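Local coordinates for protein alpha-1,4-endofucoidanase (PDB 6DLH) that hydrolyses fucoidan internally as a retaining glycoside hydrolase of family 107, its catalytic domain followed by immunoglobulin-like domains, and binds several calcium ions, at residues A136-G141 against Y427-A432. Residues are numbered along the deposited sequence; the frame is centred on the assembly and turned at random.
Sequences ALRAAG and YTILPA
Tyr427 meets Gly141, just past the end of helix 129-139, and Arg138 in its last turn. Its backbone N donates to Gly141 O (3.0 Å), a bent bond with the donor tilted 34° from the carbonyl plane. Tyr427 CG stands anti to its own carbonyl carbon (chi1 -50°), next to the backbone N, and the ring passes Gly141, with CD2 3.9 Å from Gly141 C. CE2 comes 3.7 Å from Arg138 NE, the guanidinium and ring planes 61° apart, an oblique meeting. Beyond them a water accepts from Arg138 NH2 and hydrogen-bonds Tyr427 OH (2.8 Å), joining the polar ends. Arg138 suits this place because the bend at chi2 brings aliphatic CD 3.9 Å from Ile429 CD1, and that at chi3 places NE by the ring. Ile429 suits its own as a branched, apolar side chain, with CG1 3.2 Å from Arg138 O; a second water bridges Ala139 O to Ile429 N. Gly141 closes the helix in a Schellman motif at positive phi, where a CB would jam against Ala140 O and clash with Tyr427 O. An alanine in place of Tyr427 would probably leave the Arg138 guanidinium without its ring neighbour and the first water without its hydroxyl partner. Chemically, one direct backbone bond, two water bridges and a little aliphatic packing make a partly hydrated junction, tying a catalytic-domain helix to a segment within a putative Ig-like domain.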
# COMPACT_ATOMS: atom_id res chain seq x y z
N ALA A 136 -2.05 2.12 11.54
CA ALA A 136 -2.30 3.55 11.38
C ALA A 136 -3.79 3.82 11.22
O ALA A 136 -4.31 4.80 11.76
CB ALA A 136 -1.50 4.07 10.21
N LEU A 137 -4.50 2.93 10.51
CA LEU A 137 -5.93 3.09 10.31
C LEU A 137 -6.67 2.86 11.62
O LEU A 137 -7.60 3.60 11.94
CB LEU A 137 -6.41 2.14 9.21
CG LEU A 137 -6.12 2.59 7.77
CD1 LEU A 137 -6.41 1.46 6.79
CD2 LEU A 137 -6.93 3.83 7.43
N ARG A 138 -6.25 1.83 12.36
CA ARG A 138 -6.81 1.54 13.67
C ARG A 138 -6.63 2.76 14.57
O ARG A 138 -7.58 3.22 15.19
CB ARG A 138 -6.13 0.31 14.30
CG ARG A 138 -6.50 0.06 15.76
CD ARG A 138 -7.98 -0.20 16.00
NE ARG A 138 -8.49 -1.37 15.29
CZ ARG A 138 -8.46 -2.62 15.75
NH1 ARG A 138 -8.05 -2.87 16.98
NH2 ARG A 138 -8.82 -3.62 14.97
N ALA A 139 -5.40 3.28 14.62
CA ALA A 139 -5.11 4.38 15.53
C ALA A 139 -5.93 5.60 15.14
O ALA A 139 -6.26 6.43 15.99
CB ALA A 139 -3.63 4.67 15.56
N ALA A 140 -6.30 5.67 13.85
CA ALA A 140 -7.01 6.82 13.29
C ALA A 140 -8.52 6.65 13.45
O ALA A 140 -9.29 7.52 13.03
CB ALA A 140 -6.61 7.03 11.85
N GLY A 141 -8.93 5.52 14.05
CA GLY A 141 -10.32 5.29 14.38
C GLY A 141 -11.12 4.65 13.25
O GLY A 141 -12.35 4.69 13.28
N TYR A 427 -13.99 4.20 15.79
CA TYR A 427 -13.46 3.99 17.13
C TYR A 427 -12.90 5.28 17.72
O TYR A 427 -12.52 6.19 16.98
CB TYR A 427 -12.28 3.02 17.10
CG TYR A 427 -12.47 1.71 16.38
CD1 TYR A 427 -13.39 0.77 16.81
CD2 TYR A 427 -11.67 1.39 15.29
CE1 TYR A 427 -13.53 -0.45 16.16
CE2 TYR A 427 -11.80 0.18 14.63
CZ TYR A 427 -12.73 -0.75 15.07
OH TYR A 427 -12.84 -1.93 14.41
N THR A 428 -12.80 5.32 19.06
CA THR A 428 -12.01 6.33 19.76
C THR A 428 -10.86 5.61 20.47
O THR A 428 -11.09 4.89 21.44
CB THR A 428 -12.88 7.17 20.71
OG1 THR A 428 -13.84 7.90 19.94
CG2 THR A 428 -12.08 8.15 21.55
N ILE A 429 -9.64 5.82 19.97
CA ILE A 429 -8.45 5.15 20.46
C ILE A 429 -7.75 6.05 21.48
O ILE A 429 -7.50 7.23 21.21
CB ILE A 429 -7.52 4.75 19.29
CG1 ILE A 429 -8.23 3.87 18.25
CG2 ILE A 429 -6.23 4.12 19.79
CD1 ILE A 429 -8.70 2.52 18.74
N LEU A 430 -7.45 5.48 22.65
CA LEU A 430 -6.78 6.21 23.72
C LEU A 430 -5.32 5.78 23.77
O LEU A 430 -5.02 4.61 23.52
CB LEU A 430 -7.48 5.91 25.05
CG LEU A 430 -8.97 6.27 25.12
CD1 LEU A 430 -9.52 5.91 26.49
CD2 LEU A 430 -9.21 7.75 24.82
N PRO A 431 -4.36 6.68 24.07
CA PRO A 431 -2.96 6.30 24.27
C PRO A 431 -2.80 5.15 25.28
O PRO A 431 -3.67 4.95 26.13
CB PRO A 431 -2.32 7.57 24.85
CG PRO A 431 -3.16 8.69 24.29
CD PRO A 431 -4.57 8.13 24.21
N ALA A 432 -1.70 4.41 25.16
CA ALA A 432 -1.37 3.29 26.04
C ALA A 432 -1.14 3.76 27.48
O ALA A 432 -0.79 4.92 27.73
CB ALA A 432 -0.17 2.56 25.50
O HOH W 1 -10.73 -2.75 12.83
O HOH W 2 -8.96 7.12 17.35